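Local coordinates for caspase recruitment domain-containing protein 19 (Homo sapiens, PDB 4FH0) that associates with BCL10 through its caspase recruitment domain and plays a role in inhibiting BCL10-induced activation of NF-kappa-B, at residues 9-14 and 80-85. The protein carries 2 engineered substitutions. Numbering follows the deposited sequence.
With SO4 (sulfate ion), chain C.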
ATOM      1  N   ASP A   9      11.226  -6.940  -3.014  1.00  9.74           N
ATOM      2  CA  ASP A   9      11.109  -8.359  -2.643  1.00  9.63           C
ATOM      3  C   ASP A   9      10.207  -8.541  -1.429  1.00  9.05           C
ATOM      4  O   ASP A   9       9.380  -9.454  -1.388  1.00  9.17           O
ATOM      5  CB  ASP A   9      12.464  -9.006  -2.309  1.00 12.18           C
ATOM      6  CG  ASP A   9      13.421  -9.018  -3.446  1.00 16.21           C
ATOM      7  OD1 ASP A   9      13.010  -9.329  -4.584  1.00 15.68           O
ATOM      8  OD2 ASP A   9      14.609  -8.721  -3.169  1.00 19.40           O
ATOM      9  N   ARG A  10      10.336  -7.656  -0.450  1.00  8.67           N
ATOM     10  CA  ARG A  10       9.490  -7.742   0.731  1.00  8.82           C
ATOM     11  C   ARG A  10       8.027  -7.599   0.337  1.00  8.21           C
ATOM     12  O   ARG A  10       7.165  -8.357   0.794  1.00  8.58           O
ATOM     13  CB  ARG A  10       9.875  -6.669   1.755  1.00 10.06           C
ATOM     14  CG  ARG A  10      11.216  -6.935   2.406  1.00 11.89           C
ATOM     15  CD  ARG A  10      11.527  -5.925   3.506  1.00 13.69           C
ATOM     16  NE  ARG A  10      10.544  -6.013   4.570  1.00 14.62           N
ATOM     17  CZ  ARG A  10      10.297  -5.068   5.468  1.00 17.63           C
ATOM     18  NH1 ARG A  10      10.979  -3.933   5.470  1.00 19.77           N
ATOM     19  NH2 ARG A  10       9.351  -5.276   6.359  1.00 18.83           N
ATOM     20  N   LEU A  11       7.730  -6.626  -0.514  1.00  7.92           N
ATOM     21  CA  LEU A  11       6.341  -6.377  -0.886  1.00  7.81           C
ATOM     22  C   LEU A  11       5.744  -7.568  -1.627  1.00  8.13           C
ATOM     23  O   LEU A  11       4.587  -7.939  -1.385  1.00  8.53           O
ATOM     24  CB  LEU A  11       6.193  -5.093  -1.705  1.00  9.53           C
ATOM     25  CG  LEU A  11       4.748  -4.591  -1.795  1.00 10.97           C
ATOM     26  CD1 LEU A  11       4.155  -4.323  -0.407  1.00 12.73           C
ATOM     27  CD2 LEU A  11       4.659  -3.361  -2.662  1.00 11.84           C
ATOM     28  N   VAL A  12       6.516  -8.161  -2.529  1.00  8.57           N
ATOM     29  CA  VAL A  12       6.055  -9.363  -3.211  1.00  8.84           C
ATOM     30  C   VAL A  12       5.748 -10.439  -2.190  1.00  9.34           C
ATOM     31  O   VAL A  12       4.700 -11.080  -2.257  1.00 10.70           O
ATOM     32  CB  VAL A  12       7.104  -9.852  -4.233  1.00  9.33           C
ATOM     33  CG1 VAL A  12       6.830 -11.310  -4.665  1.00 10.05           C
ATOM     34  CG2 VAL A  12       7.137  -8.915  -5.427  1.00 10.22           C
ATOM     35  N   GLN A  13       6.649 -10.631  -1.234  1.00  8.78           N
ATOM     36  CA  GLN A  13       6.446 -11.647  -0.209  1.00  9.55           C
ATOM     37  C   GLN A  13       5.182 -11.376   0.610  1.00 10.07           C
ATOM     38  O   GLN A  13       4.408 -12.284   0.863  1.00 11.68           O
ATOM     39  CB  GLN A  13       7.646 -11.743   0.743  1.00 10.82           C
ATOM     40  CG  GLN A  13       7.476 -12.837   1.785  1.00 13.39           C
ATOM     41  CD  GLN A  13       8.624 -12.917   2.793  1.00 16.78           C
ATOM     42  OE1 GLN A  13       9.646 -12.238   2.660  1.00 19.13           O
ATOM     43  NE2 GLN A  13       8.434 -13.728   3.831  1.00 18.83           N
ATOM     44  N   ASP A  14       4.977 -10.120   0.993  1.00  8.31           N
ATOM     45  CA  ASP A  14       3.894  -9.738   1.886  1.00  7.74           C
ATOM     46  C   ASP A  14       2.538  -9.554   1.225  1.00  8.30           C
ATOM     47  O   ASP A  14       1.547  -9.365   1.924  1.00  8.22           O
ATOM     48  CB  ASP A  14       4.251  -8.415   2.579  1.00  8.26           C
ATOM     49  CG  ASP A  14       5.356  -8.556   3.602  1.00  9.78           C
ATOM     50  OD1 ASP A  14       5.574  -9.680   4.102  1.00 10.91           O
ATOM     51  OD2 ASP A  14       5.991  -7.533   3.944  1.00 11.47           O
ATOM     52  N   GLU A  80       8.460   3.588   0.503  1.00 10.69           N
ATOM     53  CA  GLU A  80       7.504   4.566   0.990  1.00 10.54           C
ATOM     54  C   GLU A  80       6.215   3.894   1.427  1.00  9.52           C
ATOM     55  O   GLU A  80       5.602   4.319   2.396  1.00  9.74           O
ATOM     56  CB  GLU A  80       7.243   5.644  -0.067  1.00 12.74           C
ATOM     57  CG  GLU A  80       8.466   6.482  -0.391  1.00 16.99           C
ATOM     58  CD  GLU A  80       8.971   7.294   0.801  1.00 20.65           C
ATOM     59  OE1 GLU A  80       8.178   7.649   1.699  1.00 22.14           O
ATOM     60  OE2 GLU A  80      10.176   7.589   0.830  1.00 23.39           O
ATOM     61  N   PHE A  81       5.790   2.857   0.713  1.00  8.59           N
ATOM     62  CA  PHE A  81       4.614   2.125   1.134  1.00  7.93           C
ATOM     63  C   PHE A  81       4.805   1.559   2.542  1.00  6.61           C
ATOM     64  O   PHE A  81       3.910   1.652   3.375  1.00  7.06           O
ATOM     65  CB  PHE A  81       4.264   1.001   0.159  1.00  8.56           C
ATOM     66  CG  PHE A  81       3.175   0.127   0.666  1.00  8.23           C
ATOM     67  CD1 PHE A  81       1.852   0.531   0.599  1.00  8.76           C
ATOM     68  CD2 PHE A  81       3.470  -1.093   1.242  1.00  9.73           C
ATOM     69  CE1 PHE A  81       0.836  -0.290   1.099  1.00 10.17           C
ATOM     70  CE2 PHE A  81       2.468  -1.877   1.773  1.00 10.30           C
ATOM     71  CZ  PHE A  81       1.151  -1.486   1.688  1.00 10.77           C
ATOM     72  N   TYR A  82       5.958   0.945   2.817  1.00  6.20           N
ATOM     73  CA  TYR A  82       6.182   0.383   4.147  1.00  6.44           C
ATOM     74  C   TYR A  82       6.160   1.455   5.216  1.00  6.76           C
ATOM     75  O   TYR A  82       5.663   1.221   6.313  1.00  7.66           O
ATOM     76  CB  TYR A  82       7.462  -0.438   4.216  1.00  7.23           C
ATOM     77  CG  TYR A  82       7.240  -1.838   3.676  1.00  8.13           C
ATOM     78  CD1 TYR A  82       7.503  -2.157   2.357  1.00  9.43           C
ATOM     79  CD2 TYR A  82       6.733  -2.834   4.484  1.00  9.82           C
ATOM     80  CE1 TYR A  82       7.268  -3.432   1.874  1.00 10.21           C
ATOM     81  CE2 TYR A  82       6.515  -4.117   4.009  1.00 10.11           C
ATOM     82  CZ  TYR A  82       6.767  -4.414   2.706  1.00  9.98           C
ATOM     83  OH  TYR A  82       6.517  -5.683   2.204  1.00 10.99           O
ATOM     84  N   ARG A  83       6.690   2.632   4.915  1.00  7.56           N
ATOM     85  CA  ARG A  83       6.619   3.708   5.882  1.00  9.10           C
ATOM     86  C   ARG A  83       5.165   4.117   6.117  1.00  8.13           C
ATOM     87  O   ARG A  83       4.736   4.311   7.255  1.00  9.48           O
ATOM     88  CB  ARG A  83       7.451   4.910   5.450  1.00 12.09           C
ATOM     89  CG  ARG A  83       7.252   6.082   6.431  1.00 17.27           C
ATOM     90  CD  ARG A  83       8.359   7.098   6.327  1.00 21.56           C
ATOM     91  NE  ARG A  83       8.045   8.369   6.991  1.00 25.57           N
ATOM     92  CZ  ARG A  83       7.429   9.382   6.387  1.00 28.03           C
ATOM     93  NH1 ARG A  83       7.049   9.268   5.119  1.00 28.97           N
ATOM     94  NH2 ARG A  83       7.194  10.508   7.035  1.00 29.43           N
ATOM     95  N   ALA A  84       4.380   4.219   5.053  1.00  7.54           N
ATOM     96  CA  ALA A  84       2.975   4.592   5.181  1.00  7.28           C
ATOM     97  C   ALA A  84       2.195   3.553   5.979  1.00  6.88           C
ATOM     98  O   ALA A  84       1.290   3.876   6.764  1.00  7.49           O
ATOM     99  CB  ALA A  84       2.353   4.781   3.786  1.00  7.97           C
ATOM    100  N   LEU A  85       2.522   2.287   5.761  1.00  6.82           N
ATOM    101  CA  LEU A  85       1.901   1.198   6.504  1.00  6.74           C
ATOM    102  C   LEU A  85       2.243   1.269   7.988  1.00  7.21           C
ATOM    103  O   LEU A  85       1.393   1.048   8.849  1.00  8.17           O
ATOM    104  CB  LEU A  85       2.343  -0.143   5.921  1.00  7.37           C
ATOM    105  CG  LEU A  85       1.607  -1.383   6.394  1.00  9.13           C
ATOM    106  CD1 LEU A  85       0.209  -1.458   5.813  1.00 10.41           C
ATOM    107  CD2 LEU A  85       2.416  -2.636   6.041  1.00  9.68           C
TER
HETATM  108  S   SO4 C 201       9.828  -1.169   7.644  0.92 19.37           S
HETATM  109  O1  SO4 C 201       9.001  -2.333   7.308  0.92 20.18           O
HETATM  110  O2  SO4 C 201      11.072  -1.224   6.884  0.92 20.48           O
HETATM  111  O3  SO4 C 201       9.103   0.070   7.395  0.92 17.63           O
HETATM  112  O4  SO4 C 201      10.150  -1.211   9.083  0.92 21.04           O
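Tyr82 reaches from helix 75-88 to helix 7-18 and ends among Arg10, Leu11 and Asp14. In the single hydrogen bond across the contact, Tyr82 OH donates to Asp14 OD2 at 2.6 Å. The hydroxyl meets this oxygen on its anti side, 29° out of the carboxylate plane, while OD2 lies at the edge of the phenol ring. The backbone N of Leu11 comes close to the hydroxyl but at a poor angle for a bond.

The cationic contact is on one face of the ring. The Arg10 chain is bent at chi3, which turns NE back. Its guanidinium lies over Tyr82 in a cation-pi stack, Arg10 CZ 4.5 Å from the Tyr82 ring centroid and the planes 27° apart; the overlap is shifted toward the rim at CE2. Ser98 OG accepts from Arg10 NE and also bonds Asp14 OD2, tying the two side chains together and gripping the buried carboxylate oxygen a second time. A sulfate, probably from the crystallisation liquor, binds NH1 and NH2 from the guanidinium edge; Tyr7, His93 and Arg99 complete its site.

Apolar contact is made by Leu11. With CG anti to the backbone N, Leu11 CD1 lies 3.7 Å from Phe81 CE2 and 4.0 Å from Tyr82 CE1. Leu70 and the engineered Met67, both on helix 59-73, touch Leu11 and Phe81 alike, extending this patch into the core.

A leucine in place of Tyr82 removes the hydroxyl and the ring face, and would probably leave Asp14 OD2 more reliant on Ser98 OG and the Arg10 guanidinium freer to turn.

The segment axes stand 11.3 Å apart at 57°, a separation bridged by side chains: the first helix of the caspase recruitment domain is joined to helix 75-88 within the helical bundle of the death-domain fold.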